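PDB 3OZQ: Serpin48 from Tenebrio molitor, which inhibits the serine protease SPE with high specificity in insect innate immunity, as a member of the serpin family of protease inhibitors. Local coordinates for residues 45-50 with 107-112; 75-80 with 115-120; 51-56 with 297-302. All coordinates share one frame; numbering follows the deposited sequence.

In the fold
The three contacts share one half of the serpin domain, and contact 1 lies between the other two, touching both. Contact 1 is the buried one, a mainly apolar meeting of helix 38-50 with helix 107-115. Contact 2 takes the chain just beyond that second helix and rests it on helix 70-83; its Tyr117 reaches back to helix 38-50. It is partly buried, with valine and tyrosine inside and a lysine and a glutamate outside. Contact 3 begins just after helix 38-50, and Phe109 of contact 1 packs on its Ile301. Here weak hydrogen bonds, mostly between backbone atoms, add to a little apolar packing. Contacts 2 and 3 do not touch.

Contact 1 of 3, residues 45-50 with 107-112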
loop_
_atom_site.group_PDB
_atom_site.type_symbol
_atom_site.label_atom_id
_atom_site.label_comp_id
_atom_site.label_asym_id
_atom_site.label_seq_id
_atom_site.Cartn_x
_atom_site.Cartn_y
_atom_site.Cartn_z
ATOM N N LEU A 45 8.291 -3.853 -8.390
ATOM C CA LEU A 45 8.871 -5.152 -8.675
ATOM C C LEU A 45 8.691 -5.519 -10.160
ATOM O O LEU A 45 9.525 -6.206 -10.749
ATOM C CB LEU A 45 8.225 -6.206 -7.795
ATOM C CG LEU A 45 8.875 -7.583 -7.883
ATOM C CD1 LEU A 45 10.246 -7.575 -7.232
ATOM C CD2 LEU A 45 7.986 -8.635 -7.241
ATOM N N ALA A 46 7.582 -5.080 -10.754
ATOM C CA ALA A 46 7.378 -5.274 -12.186
ATOM C C ALA A 46 8.434 -4.497 -13.002
ATOM O O ALA A 46 8.923 -4.980 -14.016
ATOM C CB ALA A 46 5.954 -4.876 -12.587
ATOM N N LEU A 47 8.785 -3.294 -12.555
ATOM C CA LEU A 47 9.850 -2.535 -13.188
ATOM C C LEU A 47 11.127 -3.351 -13.111
ATOM O O LEU A 47 11.795 -3.581 -14.125
ATOM C CB LEU A 47 10.065 -1.206 -12.477
ATOM C CG LEU A 47 10.702 -0.064 -13.283
ATOM C CD1 LEU A 47 11.432 0.897 -12.368
ATOM C CD2 LEU A 47 11.619 -0.561 -14.372
ATOM N N ALA A 48 11.465 -3.790 -11.903
ATOM C CA ALA A 48 12.622 -4.656 -11.703
ATOM C C ALA A 48 12.598 -5.849 -12.658
ATOM O O ALA A 48 13.591 -6.149 -13.351
ATOM C CB ALA A 48 12.656 -5.152 -10.277
ATOM N N GLN A 49 11.462 -6.536 -12.662
ATOM C CA GLN A 49 11.258 -7.729 -13.475
ATOM C C GLN A 49 11.614 -7.454 -14.933
ATOM O O GLN A 49 12.174 -8.306 -15.622
ATOM C CB GLN A 49 9.793 -8.181 -13.357
ATOM C CG GLN A 49 9.467 -9.505 -14.035
ATOM C CD GLN A 49 7.964 -9.702 -14.246
ATOM O OE1 GLN A 49 7.140 -9.223 -13.455
ATOM N NE2 GLN A 49 7.602 -10.401 -15.324
ATOM N N SER A 50 11.322 -6.250 -15.402
ATOM C CA SER A 50 11.569 -5.953 -16.796
ATOM C C SER A 50 13.059 -5.910 -17.148
ATOM O O SER A 50 13.425 -6.068 -18.317
ATOM C CB SER A 50 10.881 -4.663 -17.223
ATOM O OG SER A 50 11.643 -3.538 -16.885
ATOM N N GLU A 107 20.402 3.314 -20.319
ATOM C CA GLU A 107 19.455 4.394 -20.604
ATOM C C GLU A 107 18.049 3.887 -20.926
ATOM O O GLU A 107 17.059 4.540 -20.600
ATOM C CB GLU A 107 19.966 5.265 -21.757
ATOM C CG GLU A 107 21.117 6.184 -21.383
ATOM C CD GLU A 107 20.850 7.624 -21.781
ATOM O OE1 GLU A 107 21.512 8.529 -21.222
ATOM O OE2 GLU A 107 19.975 7.847 -22.650
ATOM N N GLU A 108 17.979 2.728 -21.574
ATOM C CA GLU A 108 16.717 2.098 -21.944
ATOM C C GLU A 108 15.872 1.724 -20.724
ATOM O O GLU A 108 14.641 1.681 -20.801
ATOM C CB GLU A 108 16.999 0.832 -22.754
ATOM C CG GLU A 108 15.752 0.094 -23.217
ATOM C CD GLU A 108 16.052 -1.280 -23.809
ATOM O OE1 GLU A 108 17.246 -1.652 -23.908
ATOM O OE2 GLU A 108 15.087 -1.991 -24.174
ATOM N N PHE A 109 16.538 1.432 -19.610
ATOM C CA PHE A 109 15.849 1.039 -18.385
ATOM C C PHE A 109 15.371 2.279 -17.661
ATOM O O PHE A 109 14.266 2.296 -17.106
ATOM C CB PHE A 109 16.765 0.210 -17.478
ATOM C CG PHE A 109 16.054 -0.434 -16.306
ATOM C CD1 PHE A 109 15.193 -1.508 -16.495
ATOM C CD2 PHE A 109 16.268 0.019 -15.017
ATOM C CE1 PHE A 109 14.542 -2.105 -15.410
ATOM C CE2 PHE A 109 15.617 -0.573 -13.934
ATOM C CZ PHE A 109 14.765 -1.639 -14.136
ATOM N N GLN A 110 16.196 3.323 -17.666
ATOM C CA GLN A 110 15.806 4.576 -17.024
ATOM C C GLN A 110 14.596 5.167 -17.721
ATOM O O GLN A 110 13.845 5.943 -17.144
ATOM C CB GLN A 110 16.939 5.590 -17.082
ATOM C CG GLN A 110 18.214 5.157 -16.407
ATOM C CD GLN A 110 19.256 6.242 -16.458
ATOM O OE1 GLN A 110 19.599 6.840 -15.439
ATOM N NE2 GLN A 110 19.751 6.522 -17.656
ATOM N N LYS A 111 14.438 4.808 -18.985
ATOM C CA LYS A 111 13.397 5.371 -19.816
ATOM C C LYS A 111 12.086 4.641 -19.550
ATOM O O LYS A 111 11.024 5.260 -19.455
ATOM C CB LYS A 111 13.811 5.252 -21.289
ATOM C CG LYS A 111 12.699 5.500 -22.296
ATOM C CD LYS A 111 13.244 5.513 -23.716
ATOM C CE LYS A 111 12.153 5.826 -24.739
ATOM N NZ LYS A 111 12.723 6.053 -26.102
ATOM N N ILE A 112 12.166 3.323 -19.419
ATOM C CA ILE A 112 10.977 2.525 -19.193
ATOM C C ILE A 112 10.445 2.750 -17.777
ATOM O O ILE A 112 9.235 2.716 -17.544
ATOM C CB ILE A 112 11.237 1.030 -19.471
ATOM C CG1 ILE A 112 9.915 0.270 -19.601
ATOM C CG2 ILE A 112 12.113 0.425 -18.400
ATOM C CD1 ILE A 112 10.086 -1.162 -20.061
#
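The phenyl ring of Phe109 reaches across to the C-terminal part of helix 38-50, where Ala48 CA sits at its edge, close to the ring plane. Leu47 CD2 and Ser50 OG approach obliquely from one side of that plane, and Ile301 packs on the opposite side. The closest meeting is Leu47 CD2 with Phe109 CZ, 3.3 Å apart, a tight fit for two hydrocarbon groups. With Phe109 CG anti to the backbone N (chi1 -170°), the ring starts off beside the carbonyl carbon, and its far end, CE1 and CZ, does the touching. Leu47 CD2 also touches Ile112 CG2 at 4.2 Å, so the leucine serves two residues one turn apart.

Ser50 is the polar member. Ser50 OG gives a hydrogen bond of 2.8 Å to Leu47 O, on a lone pair and in the carbonyl plane. The same Leu47 O lies 3.4 Å from Phe109 CE1, so ring and hydroxyl meet at one carbonyl. A small hydroxyl suits this place: bonded back to the backbone, Ser50 OG still lies 3.6 Å from Phe109 CE1. Ile97 of strand 90-100 touches both Leu47 and Phe109.

The helix axes stay 10.6 Å apart and run nearly antiparallel, at 155°, a separation spanned by leucine and phenylalanine. This is packing within the helical half of the serpin fold, between the helices conventionally lettered B and E.

Contact 2 of 3, residues 75-80 with 115-120; sequences GAVKEV and EVYGAQ
Lys78 meets the carbonyl oxygens of Glu115 and Val116, and its chain can be followed outward from the helix. Lys78 CB is 4.1 Å from Val116 O and 4.3 Å from Val116 CG1. CG stands anti to the backbone N (chi1 174°), and the chain then bends at chi2 (75°), bringing Lys78 CD to 3.2 Å from Glu115 O. Lys78 CE comes closer still, 3.0 Å from Glu115 O, a tight approach of a methylene that the neighbouring ammonium group should polarise. At the tip, Lys78 NZ is 3.5 Å from Glu115 O, but the angle is too poor for a hydrogen bond. The Glu115 carboxylate leads away: Glu115 OE1 is 7.0 Å from Lys78 NZ, so any attraction would be weak and long-range. Lysine fits this exposed margin, where its methylenes pack while its charge stays at the periphery.

The segment 115-120 is the turn by which the serpin chain leaves helix 107-115 and enters strand 120-124, beside strand 90-100. Gly118 makes the bend with a left-handed backbone conformation, phi 52°.

Deeper in, Val77 CG1 meets Tyr117 CD1 at 4.0 Å, the two side chains crossing at about a right angle. Val116 CG1 lies over one face of the same ring, offset toward the rim. Compact, branched valines suit this narrow gap between helix and turn; Phe11 and Phe66 also touch Val77, while Tyr117 extends on to Ala46, Leu47 and Ser50 of helix 38-50.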
loop_
_atom_site.group_PDB
_atom_site.type_symbol
_atom_site.label_atom_id
_atom_site.label_comp_id
_atom_site.label_asym_id
_atom_site.label_seq_id
_atom_site.Cartn_x
_atom_site.Cartn_y
_atom_site.Cartn_z
ATOM N N GLY A 75 1.809 -2.625 -20.707
ATOM C CA GLY A 75 0.619 -1.856 -21.018
ATOM C C GLY A 75 -0.344 -1.835 -19.851
ATOM O O GLY A 75 -0.901 -0.796 -19.502
ATOM N N ALA A 76 -0.529 -3.003 -19.246
ATOM C CA ALA A 76 -1.453 -3.174 -18.135
ATOM C C ALA A 76 -1.092 -2.291 -16.944
ATOM O O ALA A 76 -1.942 -1.586 -16.400
ATOM C CB ALA A 76 -1.497 -4.632 -17.721
ATOM N N VAL A 77 0.174 -2.338 -16.540
ATOM C CA VAL A 77 0.660 -1.505 -15.449
ATOM C C VAL A 77 0.590 -0.027 -15.808
ATOM O O VAL A 77 0.320 0.823 -14.971
ATOM C CB VAL A 77 2.109 -1.868 -15.085
ATOM C CG1 VAL A 77 2.667 -0.875 -14.074
ATOM C CG2 VAL A 77 2.171 -3.287 -14.555
ATOM N N LYS A 78 0.848 0.274 -17.069
ATOM C CA LYS A 78 0.830 1.646 -17.533
ATOM C C LYS A 78 -0.576 2.228 -17.402
ATOM O O LYS A 78 -0.732 3.395 -17.048
ATOM C CB LYS A 78 1.306 1.710 -18.984
ATOM C CG LYS A 78 1.189 3.071 -19.633
ATOM C CD LYS A 78 2.250 4.031 -19.141
ATOM C CE LYS A 78 2.293 5.275 -20.019
ATOM N NZ LYS A 78 2.635 4.957 -21.443
ATOM N N GLU A 79 -1.594 1.413 -17.669
ATOM C CA GLU A 79 -2.979 1.892 -17.559
ATOM C C GLU A 79 -3.399 2.191 -16.115
ATOM O O GLU A 79 -3.889 3.281 -15.818
ATOM C CB GLU A 79 -3.979 0.942 -18.243
ATOM C CG GLU A 79 -5.415 1.512 -18.296
ATOM C CD GLU A 79 -6.365 0.712 -19.197
ATOM O OE1 GLU A 79 -6.880 -0.335 -18.744
ATOM O OE2 GLU A 79 -6.606 1.133 -20.357
ATOM N N VAL A 80 -3.206 1.236 -15.212
ATOM C CA VAL A 80 -3.580 1.466 -13.818
ATOM C C VAL A 80 -2.895 2.710 -13.253
ATOM O O VAL A 80 -3.551 3.588 -12.691
ATOM C CB VAL A 80 -3.292 0.245 -12.917
ATOM C CG1 VAL A 80 -4.186 -0.917 -13.299
ATOM C CG2 VAL A 80 -1.833 -0.152 -13.008
ATOM N N GLU A 115 8.568 6.160 -18.359
ATOM C CA GLU A 115 7.465 6.073 -19.309
ATOM C C GLU A 115 6.360 5.094 -18.900
ATOM O O GLU A 115 5.176 5.380 -19.091
ATOM C CB GLU A 115 7.994 5.776 -20.723
ATOM C CG GLU A 115 8.699 6.985 -21.349
ATOM C CD GLU A 115 9.568 6.649 -22.556
ATOM O OE1 GLU A 115 9.384 5.567 -23.159
ATOM O OE2 GLU A 115 10.443 7.478 -22.897
ATOM N N VAL A 116 6.734 3.959 -18.322
ATOM C CA VAL A 116 5.760 2.908 -18.046
ATOM C C VAL A 116 5.404 2.734 -16.567
ATOM O O VAL A 116 4.227 2.612 -16.227
ATOM C CB VAL A 116 6.228 1.545 -18.581
ATOM C CG1 VAL A 116 5.294 0.441 -18.112
ATOM C CG2 VAL A 116 6.319 1.574 -20.110
ATOM N N TYR A 117 6.414 2.713 -15.698
ATOM C CA TYR A 117 6.216 2.224 -14.328
ATOM C C TYR A 117 6.185 3.301 -13.253
ATOM O O TYR A 117 6.224 2.987 -12.062
ATOM C CB TYR A 117 7.292 1.205 -13.959
ATOM C CG TYR A 117 7.251 -0.082 -14.736
ATOM C CD1 TYR A 117 6.637 -1.211 -14.220
ATOM C CD2 TYR A 117 7.862 -0.179 -15.980
ATOM C CE1 TYR A 117 6.622 -2.400 -14.931
ATOM C CE2 TYR A 117 7.842 -1.350 -16.693
ATOM C CZ TYR A 117 7.227 -2.460 -16.166
ATOM O OH TYR A 117 7.221 -3.635 -16.895
ATOM N N GLY A 118 6.120 4.562 -13.659
ATOM C CA GLY A 118 6.049 5.657 -12.712
ATOM C C GLY A 118 7.135 5.613 -11.652
ATOM O O GLY A 118 6.885 5.854 -10.467
ATOM N N ALA A 119 8.350 5.302 -12.080
ATOM C CA ALA A 119 9.492 5.298 -11.180
ATOM C C ALA A 119 10.692 5.836 -11.943
ATOM O O ALA A 119 10.565 6.257 -13.093
ATOM C CB ALA A 119 9.766 3.894 -10.688
ATOM N N GLN A 120 11.858 5.836 -11.309
ATOM C CA GLN A 120 13.083 6.098 -12.055
ATOM C C GLN A 120 14.239 5.249 -11.569
ATOM O O GLN A 120 14.098 4.504 -10.604
ATOM C CB GLN A 120 13.420 7.580 -12.059
ATOM C CG GLN A 120 13.841 8.138 -10.759
ATOM C CD GLN A 120 13.831 9.646 -10.789
ATOM O OE1 GLN A 120 14.682 10.298 -10.182
ATOM N NE2 GLN A 120 12.858 10.210 -11.495
#

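Contact 3 of 3, residues 51-56 with 297-302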
loop_
_atom_site.group_PDB
_atom_site.type_symbol
_atom_site.label_atom_id
_atom_site.label_comp_id
_atom_site.label_asym_id
_atom_site.label_seq_id
_atom_site.Cartn_x
_atom_site.Cartn_y
_atom_site.Cartn_z
ATOM N N GLY A 51 13.902 -5.688 -16.137
ATOM C CA GLY A 51 15.342 -5.623 -16.323
ATOM C C GLY A 51 16.026 -6.929 -15.990
ATOM O O GLY A 51 17.255 -7.019 -16.022
ATOM N N CYS A 52 15.229 -7.936 -15.658
ATOM C CA CYS A 52 15.726 -9.266 -15.325
ATOM C C CYS A 52 15.597 -10.197 -16.522
ATOM O O CYS A 52 14.983 -9.845 -17.528
ATOM C CB CYS A 52 14.940 -9.874 -14.159
ATOM S SG CYS A 52 15.222 -9.110 -12.534
ATOM N N ARG A 53 16.144 -11.402 -16.392
ATOM C CA ARG A 53 16.140 -12.361 -17.485
ATOM C C ARG A 53 15.980 -13.781 -16.983
ATOM O O ARG A 53 16.206 -14.066 -15.812
ATOM C CB ARG A 53 17.453 -12.263 -18.259
ATOM C CG ARG A 53 17.611 -10.986 -19.046
ATOM C CD ARG A 53 16.776 -11.045 -20.307
ATOM N NE ARG A 53 16.223 -9.749 -20.689
ATOM C CZ ARG A 53 16.923 -8.625 -20.787
ATOM N NH1 ARG A 53 18.224 -8.624 -20.517
ATOM N NH2 ARG A 53 16.316 -7.496 -21.151
ATOM N N GLY A 54 15.595 -14.676 -17.886
ATOM C CA GLY A 54 15.557 -16.093 -17.590
ATOM C C GLY A 54 14.657 -16.474 -16.445
ATOM O O GLY A 54 13.527 -16.008 -16.350
ATOM N N ASP A 55 15.147 -17.341 -15.572
ATOM C CA ASP A 55 14.326 -17.803 -14.463
ATOM C C ASP A 55 14.104 -16.705 -13.408
ATOM O O ASP A 55 13.044 -16.651 -12.776
ATOM C CB ASP A 55 14.906 -19.080 -13.847
ATOM C CG ASP A 55 14.828 -20.280 -14.798
ATOM O OD1 ASP A 55 15.196 -20.127 -15.984
ATOM O OD2 ASP A 55 14.383 -21.370 -14.358
ATOM N N THR A 56 15.095 -15.831 -13.235
ATOM C CA THR A 56 14.940 -14.636 -12.401
ATOM C C THR A 56 13.654 -13.876 -12.725
ATOM O O THR A 56 12.772 -13.746 -11.877
ATOM C CB THR A 56 16.104 -13.641 -12.575
ATOM O OG1 THR A 56 17.343 -14.270 -12.240
ATOM C CG2 THR A 56 15.898 -12.438 -11.675
ATOM N N ASP A 297 19.801 -12.545 -12.326
ATOM C CA ASP A 297 20.105 -11.978 -13.623
ATOM C C ASP A 297 19.393 -10.663 -13.883
ATOM O O ASP A 297 18.315 -10.637 -14.484
ATOM C CB ASP A 297 19.814 -12.973 -14.756
ATOM C CG ASP A 297 20.425 -12.538 -16.079
ATOM O OD1 ASP A 297 20.859 -11.364 -16.176
ATOM O OD2 ASP A 297 20.469 -13.368 -17.022
ATOM N N LEU A 298 20.027 -9.577 -13.447
ATOM C CA LEU A 298 19.537 -8.227 -13.670
ATOM C C LEU A 298 20.256 -7.512 -14.806
ATOM O O LEU A 298 20.365 -6.281 -14.788
ATOM C CB LEU A 298 19.702 -7.381 -12.404
ATOM C CG LEU A 298 19.306 -7.903 -11.023
ATOM C CD1 LEU A 298 18.856 -6.724 -10.200
ATOM C CD2 LEU A 298 18.241 -8.960 -11.068
ATOM N N SER A 299 20.735 -8.275 -15.788
ATOM C CA SER A 299 21.523 -7.726 -16.903
ATOM C C SER A 299 20.764 -6.716 -17.764
ATOM O O SER A 299 21.365 -5.993 -18.558
ATOM C CB SER A 299 22.087 -8.851 -17.787
ATOM O OG SER A 299 21.079 -9.760 -18.211
ATOM N N GLY A 300 19.441 -6.693 -17.627
ATOM C CA GLY A 300 18.626 -5.691 -18.289
ATOM C C GLY A 300 18.741 -4.337 -17.618
ATOM O O GLY A 300 18.390 -3.317 -18.196
ATOM N N ILE A 301 19.243 -4.315 -16.391
ATOM C CA ILE A 301 19.409 -3.050 -15.696
ATOM C C ILE A 301 20.815 -2.505 -15.960
ATOM O O ILE A 301 20.985 -1.364 -16.395
ATOM C CB ILE A 301 19.133 -3.202 -14.186
ATOM C CG1 ILE A 301 17.666 -3.593 -13.964
ATOM C CG2 ILE A 301 19.473 -1.917 -13.440
ATOM C CD1 ILE A 301 17.371 -4.133 -12.587
ATOM N N ALA A 302 21.819 -3.338 -15.707
ATOM C CA ALA A 302 23.211 -2.964 -15.956
ATOM C C ALA A 302 24.113 -4.150 -15.711
ATOM O O ALA A 302 23.745 -5.082 -14.998
ATOM C CB ALA A 302 23.621 -1.788 -15.065
#
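Gly51 and Gly300 bring their backbones together, CA to CA 3.8 Å, and Gly300 N gives Gly51 O a short but weak hydrogen bond of 2.7 Å, bent to 122° at the hydrogen. Neither residue has a CB, which is what allows so close an approach. Next along, Arg53 N makes a second weak bond to Asp297 O, and Cys52 CA lies 3.0 Å from Asp297 O in a CA-H...O contact.

Among the side chains, Thr56 OG1 accepts a weak bond from Asp297 N at 3.0 Å; OG1 is placed anti to the carbonyl carbon (chi1 -59°). Thr56 CG2 lies near Leu298 CD2, and Leu298 CD2 packs on Cys52 SG at 3.4 Å. Arg53 CB touches Asp297 OD2, CG passes Ser299 OG, and the chain bends at chi2 and chi3 to end with NH1 near Gly300 N, obliquely placed to the guanidinium. Arg53 NH1 lies 5.8 Å from Asp297 OD1, too far for a salt bridge.

That carboxylate is employed in its own loop. Asp297 OD1 takes Ser299 OG at 2.6 Å, on the syn side but tilted somewhat out of the carboxylate plane, and Ser299 N in a bond of 158° at the hydrogen. Two donors thus grip this one oxygen, which should limit the turning of the carboxylate. Arg106 binds Ser299 O from outside. The result is an Asx turn, in a sequence resembling the Asp-Leu-Ser-Gly known in other serpins, docked on the link between helices 38-50 and 54-63.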